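Local coordinates for isocitrate dehydrogenase [NAD] subunit 2, mitochondrial (Saccharomyces cerevisiae, PDB 3BLX), which catalyses, as a subunit of an octameric mitochondrial enzyme, the NAD-dependent oxidative decarboxylation of isocitrate to 2-oxoglutarate in the citric acid cycle, at residues L131-E136 with D252-L257; I185-S190 with D222-K227; L199-A204 with L216-I221. All blocks are in the same frame, centred on the assembly; numbering follows the deposited sequence.

Contact 1: residues L131-E136 with D252-L257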
ATOM      1  N   LEU B 131      22.428  30.302  40.433  1.00 44.06           N
ATOM      2  CA  LEU B 131      21.169  30.553  39.756  1.00 33.75           C
ATOM      3  C   LEU B 131      19.997  29.997  40.535  1.00 33.98           C
ATOM      4  O   LEU B 131      20.109  28.958  41.165  1.00 35.10           O
ATOM      5  CB  LEU B 131      21.223  29.925  38.372  1.00 21.53           C
ATOM      6  CG  LEU B 131      22.270  30.595  37.498  1.00 35.87           C
ATOM      7  CD1 LEU B 131      22.576  29.796  36.241  1.00 34.56           C
ATOM      8  CD2 LEU B 131      21.814  32.003  37.169  1.00 24.44           C
ATOM      9  N   VAL B 132      18.871  30.698  40.494  1.00 34.38           N
ATOM     10  CA  VAL B 132      17.640  30.193  41.102  1.00 47.02           C
ATOM     11  C   VAL B 132      16.483  30.292  40.101  1.00 48.51           C
ATOM     12  O   VAL B 132      16.155  31.391  39.646  1.00 50.20           O
ATOM     13  CB  VAL B 132      17.279  30.947  42.410  1.00 29.28           C
ATOM     14  CG1 VAL B 132      16.008  30.403  42.991  1.00 33.49           C
ATOM     15  CG2 VAL B 132      18.386  30.801  43.405  1.00 37.55           C
ATOM     16  N   LEU B 133      15.883  29.147  39.757  1.00 40.00           N
ATOM     17  CA  LEU B 133      14.745  29.091  38.840  1.00 26.59           C
ATOM     18  C   LEU B 133      13.498  28.488  39.496  1.00 27.34           C
ATOM     19  O   LEU B 133      13.550  27.400  40.037  1.00 33.61           O
ATOM     20  CB  LEU B 133      15.111  28.295  37.597  1.00 32.79           C
ATOM     21  CG  LEU B 133      14.009  28.158  36.538  1.00 37.51           C
ATOM     22  CD1 LEU B 133      13.616  29.511  36.015  1.00 41.12           C
ATOM     23  CD2 LEU B 133      14.422  27.266  35.387  1.00 27.24           C
ATOM     24  N   ILE B 134      12.385  29.206  39.472  1.00 20.01           N
ATOM     25  CA  ILE B 134      11.129  28.659  39.948  1.00 22.89           C
ATOM     26  C   ILE B 134      10.241  28.389  38.721  1.00 33.40           C
ATOM     27  O   ILE B 134      10.011  29.263  37.900  1.00 36.28           O
ATOM     28  CB  ILE B 134      10.401  29.605  40.923  1.00 26.42           C
ATOM     29  CG1 ILE B 134      11.053  29.582  42.302  1.00 37.31           C
ATOM     30  CG2 ILE B 134       8.993  29.154  41.140  1.00 34.88           C
ATOM     31  CD1 ILE B 134      12.303  30.336  42.389  1.00 37.67           C
ATOM     32  N   ARG B 135       9.755  27.166  38.573  1.00 35.71           N
ATOM     33  CA  ARG B 135       8.917  26.857  37.436  1.00 31.64           C
ATOM     34  C   ARG B 135       7.547  26.335  37.868  1.00 31.02           C
ATOM     35  O   ARG B 135       7.432  25.695  38.902  1.00 23.60           O
ATOM     36  CB  ARG B 135       9.636  25.892  36.505  1.00 28.65           C
ATOM     37  CG  ARG B 135       9.345  24.452  36.760  1.00 38.57           C
ATOM     38  CD  ARG B 135       9.161  23.711  35.412  1.00 54.75           C
ATOM     39  NE  ARG B 135       9.141  22.254  35.556  1.00 56.56           N
ATOM     40  CZ  ARG B 135      10.188  21.517  35.936  1.00 74.00           C
ATOM     41  NH1 ARG B 135      11.363  22.081  36.211  1.00 54.87           N
ATOM     42  NH2 ARG B 135      10.065  20.203  36.049  1.00 89.91           N
ATOM     43  N   GLU B 136       6.508  26.642  37.085  1.00 32.00           N
ATOM     44  CA  GLU B 136       5.157  26.140  37.349  1.00 36.38           C
ATOM     45  C   GLU B 136       5.080  24.612  37.090  1.00 41.38           C
ATOM     46  O   GLU B 136       5.730  24.100  36.187  1.00 20.83           O
ATOM     47  CB  GLU B 136       4.168  26.903  36.466  1.00 42.99           C
ATOM     48  CG  GLU B 136       2.801  27.171  37.094  1.00 49.81           C
ATOM     49  CD  GLU B 136       1.881  25.957  37.106  1.00 66.51           C
ATOM     50  OE1 GLU B 136       2.062  25.053  36.263  1.00 57.49           O
ATOM     51  OE2 GLU B 136       0.967  25.910  37.959  1.00 63.07           O
ATOM     52  N   ASP B 252      17.537  22.476  33.459  1.00 39.85           N
ATOM     53  CA  ASP B 252      18.578  21.515  33.064  1.00 43.63           C
ATOM     54  C   ASP B 252      19.797  22.195  32.422  1.00 34.65           C
ATOM     55  O   ASP B 252      20.912  21.695  32.482  1.00 36.25           O
ATOM     56  CB  ASP B 252      18.008  20.435  32.126  1.00 48.74           C
ATOM     57  CG  ASP B 252      17.492  19.191  32.879  1.00 72.10           C
ATOM     58  OD1 ASP B 252      16.832  19.326  33.942  1.00 52.89           O
ATOM     59  OD2 ASP B 252      17.736  18.063  32.384  1.00 72.96           O
ATOM     60  N   LEU B 253      19.566  23.339  31.805  1.00 33.11           N
ATOM     61  CA  LEU B 253      20.637  24.166  31.288  1.00 31.39           C
ATOM     62  C   LEU B 253      21.403  24.847  32.436  1.00 28.43           C
ATOM     63  O   LEU B 253      22.610  24.971  32.396  1.00 23.55           O
ATOM     64  CB  LEU B 253      20.038  25.200  30.339  1.00 31.98           C
ATOM     65  CG  LEU B 253      20.916  26.191  29.614  1.00 26.83           C
ATOM     66  CD1 LEU B 253      20.269  26.597  28.315  1.00 40.07           C
ATOM     67  CD2 LEU B 253      21.115  27.379  30.480  1.00 34.33           C
ATOM     68  N   ASN B 254      20.690  25.277  33.463  1.00 25.40           N
ATOM     69  CA  ASN B 254      21.323  25.831  34.650  1.00 37.58           C
ATOM     70  C   ASN B 254      22.244  24.814  35.333  1.00 37.21           C
ATOM     71  O   ASN B 254      23.358  25.126  35.734  1.00 45.61           O
ATOM     72  CB  ASN B 254      20.267  26.390  35.630  1.00 28.35           C
ATOM     73  CG  ASN B 254      19.554  27.631  35.084  1.00 32.43           C
ATOM     74  OD1 ASN B 254      19.970  28.207  34.067  1.00 29.64           O
ATOM     75  ND2 ASN B 254      18.484  28.051  35.761  1.00 25.67           N
ATOM     76  N   SER B 255      21.775  23.585  35.449  1.00 37.60           N
ATOM     77  CA  SER B 255      22.565  22.537  36.071  1.00 42.47           C
ATOM     78  C   SER B 255      23.782  22.181  35.220  1.00 39.47           C
ATOM     79  O   SER B 255      24.801  21.718  35.734  1.00 38.15           O
ATOM     80  CB  SER B 255      21.697  21.304  36.362  1.00 29.45           C
ATOM     81  OG  SER B 255      20.764  21.594  37.394  1.00 38.02           O
ATOM     82  N   GLY B 256      23.678  22.396  33.916  1.00 40.53           N
ATOM     83  CA  GLY B 256      24.813  22.210  33.023  1.00 26.82           C
ATOM     84  C   GLY B 256      25.851  23.305  33.239  1.00 42.98           C
ATOM     85  O   GLY B 256      27.047  23.098  33.017  1.00 34.72           O
ATOM     86  N   LEU B 257      25.397  24.475  33.685  1.00 36.20           N
ATOM     87  CA  LEU B 257      26.306  25.569  33.928  1.00 40.42           C
ATOM     88  C   LEU B 257      27.035  25.340  35.247  1.00 40.10           C
ATOM     89  O   LEU B 257      28.241  25.510  35.342  1.00 43.58           O
ATOM     90  CB  LEU B 257      25.562  26.902  33.944  1.00 29.95           C
ATOM     91  CG  LEU B 257      25.085  27.349  32.563  1.00 32.71           C
ATOM     92  CD1 LEU B 257      24.219  28.599  32.632  1.00 14.46           C
ATOM     93  CD2 LEU B 257      26.264  27.531  31.638  1.00 22.81           C
TER

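Contact 2: residues I185-S190 with D222-K227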
ATOM      1  N   ILE B 185      13.003  37.951  37.670  1.00 27.52           N
ATOM      2  CA  ILE B 185      12.908  37.986  36.221  1.00 39.04           C
ATOM      3  C   ILE B 185      11.880  36.975  35.708  1.00 33.34           C
ATOM      4  O   ILE B 185      12.032  35.769  35.920  1.00 28.21           O
ATOM      5  CB  ILE B 185      14.263  37.652  35.613  1.00 39.23           C
ATOM      6  CG1 ILE B 185      15.304  38.667  36.107  1.00 35.63           C
ATOM      7  CG2 ILE B 185      14.160  37.595  34.113  1.00 23.93           C
ATOM      8  CD1 ILE B 185      16.694  38.371  35.649  1.00 20.69           C
ATOM      9  N   VAL B 186      10.822  37.464  35.070  1.00 26.34           N
ATOM     10  CA  VAL B 186       9.904  36.583  34.377  1.00 27.38           C
ATOM     11  C   VAL B 186      10.477  36.300  32.994  1.00 25.30           C
ATOM     12  O   VAL B 186      10.767  37.230  32.242  1.00 23.98           O
ATOM     13  CB  VAL B 186       8.512  37.195  34.213  1.00 23.78           C
ATOM     14  CG1 VAL B 186       7.747  36.382  33.230  1.00 38.28           C
ATOM     15  CG2 VAL B 186       7.774  37.217  35.519  1.00 23.55           C
ATOM     16  N   VAL B 187      10.665  35.016  32.689  1.00 27.01           N
ATOM     17  CA  VAL B 187      11.128  34.547  31.377  1.00 36.50           C
ATOM     18  C   VAL B 187       9.946  34.047  30.535  1.00 39.37           C
ATOM     19  O   VAL B 187       9.106  33.288  31.019  1.00 46.28           O
ATOM     20  CB  VAL B 187      12.188  33.432  31.513  1.00 32.57           C
ATOM     21  CG1 VAL B 187      12.506  32.815  30.178  1.00 44.82           C
ATOM     22  CG2 VAL B 187      13.441  33.992  32.095  1.00 38.22           C
ATOM     23  N   HIS B 188       9.876  34.483  29.282  1.00 22.23           N
ATOM     24  CA  HIS B 188       8.741  34.176  28.438  1.00 26.70           C
ATOM     25  C   HIS B 188       9.191  34.197  26.994  1.00 29.12           C
ATOM     26  O   HIS B 188      10.323  34.556  26.713  1.00 24.09           O
ATOM     27  CB  HIS B 188       7.657  35.217  28.651  1.00 29.95           C
ATOM     28  CG  HIS B 188       8.085  36.594  28.267  1.00 40.96           C
ATOM     29  ND1 HIS B 188       7.668  37.202  27.105  1.00 51.11           N
ATOM     30  CD2 HIS B 188       8.926  37.467  28.872  1.00 33.02           C
ATOM     31  CE1 HIS B 188       8.220  38.399  27.016  1.00 42.45           C
ATOM     32  NE2 HIS B 188       8.993  38.580  28.071  1.00 31.41           N
ATOM     33  N   LYS B 189       8.305  33.796  26.081  1.00 37.45           N
ATOM     34  CA  LYS B 189       8.566  33.824  24.634  1.00 50.62           C
ATOM     35  C   LYS B 189       7.745  34.973  23.996  1.00 57.18           C
ATOM     36  O   LYS B 189       6.834  35.502  24.631  1.00 38.24           O
ATOM     37  CB  LYS B 189       8.247  32.466  23.992  1.00 45.56           C
ATOM     38  CG  LYS B 189       9.294  31.948  23.011  1.00 72.63           C
ATOM     39  CD  LYS B 189       9.809  33.067  22.103  1.00 80.19           C
ATOM     40  CE  LYS B 189      10.200  32.560  20.713  1.00 93.24           C
ATOM     41  NZ  LYS B 189      11.347  31.611  20.708  1.00 67.49           N
ATOM     42  N   SER B 190       8.087  35.358  22.763  1.00 73.94           N
ATOM     43  CA  SER B 190       7.574  36.586  22.135  1.00 71.76           C
ATOM     44  C   SER B 190       6.165  36.969  22.582  1.00 68.74           C
ATOM     45  O   SER B 190       5.193  36.398  22.123  1.00 68.92           O
ATOM     46  CB  SER B 190       7.615  36.478  20.612  1.00 76.19           C
ATOM     47  OG  SER B 190       7.167  37.681  20.022  1.00 66.95           O
ATOM     48  N   ASP B 222      14.920  33.667  24.671  1.00 32.90           N
ATOM     49  CA  ASP B 222      16.091  33.753  23.783  1.00 34.04           C
ATOM     50  C   ASP B 222      17.238  34.527  24.437  1.00 37.16           C
ATOM     51  O   ASP B 222      18.379  34.087  24.414  1.00 41.76           O
ATOM     52  CB  ASP B 222      15.777  34.473  22.469  1.00 43.51           C
ATOM     53  CG  ASP B 222      14.582  33.905  21.732  1.00 71.38           C
ATOM     54  OD1 ASP B 222      13.584  33.536  22.381  1.00 83.49           O
ATOM     55  OD2 ASP B 222      14.636  33.863  20.481  1.00 69.06           O
ATOM     56  N   ASN B 223      16.940  35.701  24.990  1.00 34.03           N
ATOM     57  CA  ASN B 223      17.981  36.562  25.535  1.00 36.21           C
ATOM     58  C   ASN B 223      18.558  35.976  26.819  1.00 37.57           C
ATOM     59  O   ASN B 223      19.768  35.953  27.038  1.00 35.90           O
ATOM     60  CB  ASN B 223      17.455  37.983  25.772  1.00 39.81           C
ATOM     61  CG  ASN B 223      17.004  38.671  24.485  1.00 55.11           C
ATOM     62  OD1 ASN B 223      17.540  38.423  23.398  1.00 62.09           O
ATOM     63  ND2 ASN B 223      16.011  39.551  24.610  1.00 55.81           N
ATOM     64  N   SER B 224      17.677  35.487  27.668  1.00 27.31           N
ATOM     65  CA  SER B 224      18.100  34.866  28.899  1.00 27.11           C
ATOM     66  C   SER B 224      19.111  33.777  28.661  1.00 40.03           C
ATOM     67  O   SER B 224      20.104  33.732  29.369  1.00 47.40           O
ATOM     68  CB  SER B 224      16.915  34.278  29.643  1.00 34.95           C
ATOM     69  OG  SER B 224      15.974  35.284  29.960  1.00 56.25           O
ATOM     70  N   VAL B 225      18.888  32.882  27.697  1.00 25.64           N
ATOM     71  CA  VAL B 225      19.875  31.828  27.544  1.00 27.57           C
ATOM     72  C   VAL B 225      21.174  32.358  26.976  1.00 30.33           C
ATOM     73  O   VAL B 225      22.233  31.866  27.339  1.00 51.11           O
ATOM     74  CB  VAL B 225      19.386  30.479  26.881  1.00 35.73           C
ATOM     75  CG1 VAL B 225      17.868  30.335  26.921  1.00 29.10           C
ATOM     76  CG2 VAL B 225      19.955  30.273  25.506  1.00 25.66           C
ATOM     77  N   LEU B 226      21.107  33.392  26.141  1.00 33.31           N
ATOM     78  CA  LEU B 226      22.317  33.968  25.571  1.00 27.86           C
ATOM     79  C   LEU B 226      23.132  34.613  26.683  1.00 36.63           C
ATOM     80  O   LEU B 226      24.348  34.457  26.740  1.00 40.32           O
ATOM     81  CB  LEU B 226      21.967  35.013  24.534  1.00 33.42           C
ATOM     82  CG  LEU B 226      22.908  35.212  23.345  1.00 38.67           C
ATOM     83  CD1 LEU B 226      23.032  36.681  23.134  1.00 34.77           C
ATOM     84  CD2 LEU B 226      24.287  34.594  23.520  1.00 25.14           C
ATOM     85  N   LYS B 227      22.457  35.325  27.578  1.00 28.20           N
ATOM     86  CA  LYS B 227      23.150  36.015  28.644  1.00 32.15           C
ATOM     87  C   LYS B 227      23.707  35.027  29.659  1.00 38.12           C
ATOM     88  O   LYS B 227      24.909  35.012  29.924  1.00 39.98           O
ATOM     89  CB  LYS B 227      22.229  37.016  29.338  1.00 44.68           C
ATOM     90  CG  LYS B 227      21.811  38.203  28.469  1.00 47.23           C
ATOM     91  CD  LYS B 227      21.116  39.249  29.352  1.00 70.30           C
ATOM     92  CE  LYS B 227      20.676  40.469  28.544  1.00 97.82           C
ATOM     93  NZ  LYS B 227      20.075  41.535  29.404  1.00 90.81           N
TER

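Contact 3: residues L199-A204 with L216-I221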
ATOM      1  N   LEU B 199      -0.275  36.560  29.154  1.00 37.39           N
ATOM      2  CA  LEU B 199      -1.092  36.449  30.360  1.00 36.30           C
ATOM      3  C   LEU B 199      -0.202  36.255  31.567  1.00 42.51           C
ATOM      4  O   LEU B 199      -0.471  36.762  32.654  1.00 51.51           O
ATOM      5  CB  LEU B 199      -2.116  35.309  30.232  1.00 33.53           C
ATOM      6  CG  LEU B 199      -2.823  34.808  31.493  1.00 30.18           C
ATOM      7  CD1 LEU B 199      -4.100  34.121  31.107  1.00 45.45           C
ATOM      8  CD2 LEU B 199      -1.951  33.846  32.294  1.00 42.04           C
ATOM      9  N   PHE B 200       0.872  35.507  31.366  1.00 45.85           N
ATOM     10  CA  PHE B 200       1.815  35.226  32.423  1.00 36.61           C
ATOM     11  C   PHE B 200       2.536  36.492  32.839  1.00 39.85           C
ATOM     12  O   PHE B 200       2.700  36.723  34.015  1.00 33.43           O
ATOM     13  CB  PHE B 200       2.811  34.185  31.951  1.00 27.32           C
ATOM     14  CG  PHE B 200       3.628  33.583  33.049  1.00 27.61           C
ATOM     15  CD1 PHE B 200       3.085  32.623  33.888  1.00 37.77           C
ATOM     16  CD2 PHE B 200       4.947  33.954  33.229  1.00 24.57           C
ATOM     17  CE1 PHE B 200       3.841  32.042  34.906  1.00 33.02           C
ATOM     18  CE2 PHE B 200       5.711  33.379  34.241  1.00 39.37           C
ATOM     19  CZ  PHE B 200       5.152  32.418  35.082  1.00 34.87           C
ATOM     20  N   VAL B 201       2.956  37.307  31.869  1.00 44.09           N
ATOM     21  CA  VAL B 201       3.621  38.579  32.145  1.00 26.57           C
ATOM     22  C   VAL B 201       2.679  39.583  32.818  1.00 35.57           C
ATOM     23  O   VAL B 201       3.078  40.270  33.736  1.00 39.85           O
ATOM     24  CB  VAL B 201       4.218  39.214  30.868  1.00 42.26           C
ATOM     25  CG1 VAL B 201       4.620  40.667  31.125  1.00 32.84           C
ATOM     26  CG2 VAL B 201       5.418  38.414  30.384  1.00 32.72           C
ATOM     27  N   ASN B 202       1.428  39.660  32.371  1.00 40.57           N
ATOM     28  CA  ASN B 202       0.457  40.568  32.974  1.00 41.30           C
ATOM     29  C   ASN B 202       0.206  40.232  34.424  1.00 38.57           C
ATOM     30  O   ASN B 202       0.068  41.112  35.245  1.00 39.38           O
ATOM     31  CB  ASN B 202      -0.883  40.579  32.225  1.00 45.26           C
ATOM     32  CG  ASN B 202      -0.818  41.339  30.916  1.00 72.82           C
ATOM     33  OD1 ASN B 202       0.181  41.995  30.614  1.00 43.89           O
ATOM     34  ND2 ASN B 202      -1.886  41.245  30.126  1.00 94.78           N
ATOM     35  N   VAL B 203       0.126  38.950  34.730  1.00 43.52           N
ATOM     36  CA  VAL B 203      -0.091  38.499  36.089  1.00 37.67           C
ATOM     37  C   VAL B 203       1.103  38.894  36.970  1.00 51.91           C
ATOM     38  O   VAL B 203       0.948  39.211  38.148  1.00 44.77           O
ATOM     39  CB  VAL B 203      -0.293  36.978  36.102  1.00 34.94           C
ATOM     40  CG1 VAL B 203       0.066  36.385  37.442  1.00 32.65           C
ATOM     41  CG2 VAL B 203      -1.698  36.649  35.748  1.00 41.60           C
ATOM     42  N   ALA B 204       2.296  38.879  36.385  1.00 38.40           N
ATOM     43  CA  ALA B 204       3.506  39.267  37.083  1.00 43.42           C
ATOM     44  C   ALA B 204       3.536  40.762  37.381  1.00 49.27           C
ATOM     45  O   ALA B 204       4.027  41.179  38.422  1.00 40.02           O
ATOM     46  CB  ALA B 204       4.728  38.873  36.268  1.00 30.53           C
ATOM     47  N   LEU B 216      10.851  43.880  39.363  1.00 46.68           N
ATOM     48  CA  LEU B 216      10.419  42.955  38.316  1.00 40.97           C
ATOM     49  C   LEU B 216      10.999  43.317  36.952  1.00 42.10           C
ATOM     50  O   LEU B 216      10.714  44.384  36.416  1.00 45.51           O
ATOM     51  CB  LEU B 216       8.890  42.938  38.216  1.00 29.65           C
ATOM     52  CG  LEU B 216       8.324  42.084  37.085  1.00 43.70           C
ATOM     53  CD1 LEU B 216       8.713  40.648  37.340  1.00 39.50           C
ATOM     54  CD2 LEU B 216       6.809  42.193  36.971  1.00 36.76           C
ATOM     55  N   GLU B 217      11.809  42.429  36.390  1.00 35.87           N
ATOM     56  CA  GLU B 217      12.198  42.554  34.984  1.00 44.36           C
ATOM     57  C   GLU B 217      11.562  41.424  34.207  1.00 51.98           C
ATOM     58  O   GLU B 217      11.315  40.345  34.761  1.00 41.64           O
ATOM     59  CB  GLU B 217      13.713  42.489  34.811  1.00 37.10           C
ATOM     60  CG  GLU B 217      14.485  43.379  35.783  1.00 66.27           C
ATOM     61  CD  GLU B 217      15.987  43.331  35.566  1.00 86.59           C
ATOM     62  OE1 GLU B 217      16.436  42.617  34.638  1.00 82.69           O
ATOM     63  OE2 GLU B 217      16.715  44.011  36.325  1.00 82.21           O
ATOM     64  N   THR B 218      11.292  41.667  32.928  1.00 53.01           N
ATOM     65  CA  THR B 218      10.870  40.593  32.028  1.00 31.87           C
ATOM     66  C   THR B 218      11.945  40.358  30.976  1.00 38.00           C
ATOM     67  O   THR B 218      12.619  41.305  30.547  1.00 44.43           O
ATOM     68  CB  THR B 218       9.515  40.895  31.339  1.00 49.73           C
ATOM     69  OG1 THR B 218       9.657  42.002  30.437  1.00 48.88           O
ATOM     70  CG2 THR B 218       8.419  41.176  32.377  1.00 31.52           C
ATOM     71  N   GLU B 219      12.115  39.105  30.557  1.00 33.76           N
ATOM     72  CA  GLU B 219      13.140  38.817  29.559  1.00 40.08           C
ATOM     73  C   GLU B 219      12.724  37.721  28.569  1.00 30.34           C
ATOM     74  O   GLU B 219      12.113  36.738  28.980  1.00 32.12           O
ATOM     75  CB  GLU B 219      14.431  38.445  30.281  1.00 29.06           C
ATOM     76  CG  GLU B 219      15.693  38.794  29.521  1.00 51.50           C
ATOM     77  CD  GLU B 219      16.907  38.849  30.442  1.00 87.51           C
ATOM     78  OE1 GLU B 219      16.856  38.271  31.557  1.00 65.47           O
ATOM     79  OE2 GLU B 219      17.915  39.479  30.054  1.00105.43           O
ATOM     80  N   LEU B 220      13.049  37.897  27.285  1.00 25.63           N
ATOM     81  CA  LEU B 220      12.751  36.885  26.271  1.00 31.48           C
ATOM     82  C   LEU B 220      13.597  35.686  26.589  1.00 33.67           C
ATOM     83  O   LEU B 220      14.763  35.842  26.908  1.00 29.82           O
ATOM     84  CB  LEU B 220      13.080  37.366  24.855  1.00 29.04           C
ATOM     85  CG  LEU B 220      12.077  38.244  24.106  1.00 47.57           C
ATOM     86  CD1 LEU B 220      12.460  38.362  22.625  1.00 44.50           C
ATOM     87  CD2 LEU B 220      10.654  37.712  24.265  1.00 42.42           C
ATOM     88  N   ILE B 221      13.020  34.496  26.505  1.00 25.29           N
ATOM     89  CA  ILE B 221      13.785  33.308  26.822  1.00 36.91           C
ATOM     90  C   ILE B 221      15.024  33.231  25.925  1.00 30.58           C
ATOM     91  O   ILE B 221      16.070  32.837  26.388  1.00 24.23           O
ATOM     92  CB  ILE B 221      12.946  32.045  26.723  1.00 37.42           C
ATOM     93  CG1 ILE B 221      13.712  30.874  27.327  1.00 32.02           C
ATOM     94  CG2 ILE B 221      12.583  31.791  25.287  1.00 37.99           C
ATOM     95  CD1 ILE B 221      13.085  29.557  27.131  1.00 33.27           C
TER

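Contact 1: residues L131-E136 with D252-L257
Leu-131 and Leu-133 meet Asn-254 and Leu-257 in a buried helix-on-sheet contact, where helix 244-258 lies over strand 130-136, its centre about 10 Å from the centre of the chain. The short segments run nearly antiparallel, at 166°, with their axes 9.5 Å apart. Asn-254 faces the strand, and the two ends of its amide meet different leucines. OD1 of Asn-254 lies 3.7 Å from CD1 of Leu-131, while ND2 of Asn-254 reaches CB of Leu-133 at 3.8 Å and sits a little farther from its CD2. Both leucine side chains cross the asparagine at about a right angle. The torsion that sets CG of Asn-254 opposite its own carbonyl carbon (chi1 -68°) lays the amide between them. No hydrogen bond joins the two segments; toward the leucines the amide makes van der Waals contact. In the isocitrate/isopropylmalate dehydrogenase fold this strand and helix also carry groups of the active site: Arg-135 is a substrate-binding residue and Asp-252 a metal ligand, both by similarity. OD1 of Asp-252 forms a salt bridge with Arg-114, and NH2 of Arg-135 is hydrogen-bonded to OH of Tyr-142. One turn on from Asn-254, CD1 of Leu-257 approaches CD1 of Leu-131 at 4.1 Å, an apolar extension of the same patch. An alanine in place of Asn-254 would probably leave a gap between Leu-131 and Leu-133, with CD1 of Leu-131 free to shift. Leu-253 and Leu-257 of the same helix pack on Ile-246 and Val-224 of a subunit 1 chain.

Contact 2: residues I185-S190 with D222-K227
The active-site end of the isocitrate/isopropylmalate dehydrogenase fold is represented here by Lys-189 and Asp-222, which meet where strand 183-188 runs out and helix 221-230 begins. By similarity, Lys-189 is critical for catalysis and Asp-222 binds both substrate and magnesium, so the contact probably gathers catalytic groups as well as joining a strand to a helix. NZ of Lys-189 approaches OD1 of Asp-222 at 3.4 Å, a salt bridge whose hydrogen bond is weak; the other carboxylate oxygen, OD2 of Asp-222, lies 4.0 Å from the same NZ. The lysine does not extend straight toward its partner. Bends at its second, third and fourth torsions (chi4 -65°) fold the chain round, so that CD and CE of Lys-189 also run past OD1 of Asp-222, at 3.8 and 3.9 Å. The site lies at a subunit boundary: OD2 of Asp-222 makes a weak hydrogen bond to OG1 of Thr-241 of a subunit 1 chain, and NZ of Lys-189 is in a long, weak ion pair with Glu-135 of that subunit.

Deeper in the contact the chemistry turns apolar on the strand side. CG2 of Val-187 rests 3.6 Å from OG of Ser-224, two residues beyond Asp-222 in the helix. That hydroxyl also has a weak hydrogen bond to the backbone oxygen of Leu-220, so the valine methyl meets an oxygen weakly bonded to the N-cap residue of its helix. At the end of the strand, ND1 of His-188 donates to the carbonyl O of Lys-189 at 3.1 Å, approaching from above the carbonyl plane, 56° out of it.

Contact 3: residues L199-A204 with L216-I221
Val-201 and Thr-218 face each other methyl to methyl, their side chains crossing at about a right angle, while one helical turn on Ala-204 receives the branch of Leu-216. These two pairs lay helix 195-208 against strand 215-220. In the first, CG1 of Val-201 and CG2 of Thr-218 stand 4.0 Å apart. The threonine turns its methyl, and not its hydroxyl, to the valine: with chi1 at 67°, OG1 of Thr-218 sits between its backbone N and carbonyl carbon, and CG2 takes the place opposite the carbonyl carbon. In the second pair the short and the long side chain fit each other. CB of Ala-204 points at the strand but ends there, and Leu-216 spans the remaining distance, carried outward by a CG extended away from its backbone N (chi1 176°). Its CD2 branch ends 4.0 Å from CB of Ala-204 and passes close to the carbonyl group at the end of that residue too.

The helix is the connection of a beta-alpha-beta unit, strand 183-188, helix 195-208 and strand 215-220, whose two strands are parallel neighbours in the sheet. Strand 215-220 is the outermost strand on this side within the chain, so the helix spans both: Ala-204 and Phe-200 also pack on Val-186 of the inner strand. On the other face of strand 215-220, Glu-217 pairs with Arg-183 and Glu-219 with Lys-227.

No hydrogen bond crosses between the segments. What holds helix to strand here is the meeting of methyl groups, so their fit probably depends on the shapes of small aliphatic groups, while backbone hydrogen bonds hold the strand to its neighbour 183-188.

Read from the N terminus, the chain lays down strand 131-136 first and closes the loop of contact 1 last, at helix segment 252-257. Inside that loop, 185-190 opens contact 2, and inside that again 199-204 meets 216-221, so contact 3 closes first, contact 2 immediately after it at 222-227, and contact 1 last: three nested loops, none crossing. All three reach one sheet. Contacts 2 and 3 are joined directly by pairing of strands 183-188 and 215-220, with their helices on opposite faces. Contacts 1 and 2 touch through Leu-253 and Val-225, whereas the centres of contacts 1 and 3 lie about 17 Å apart.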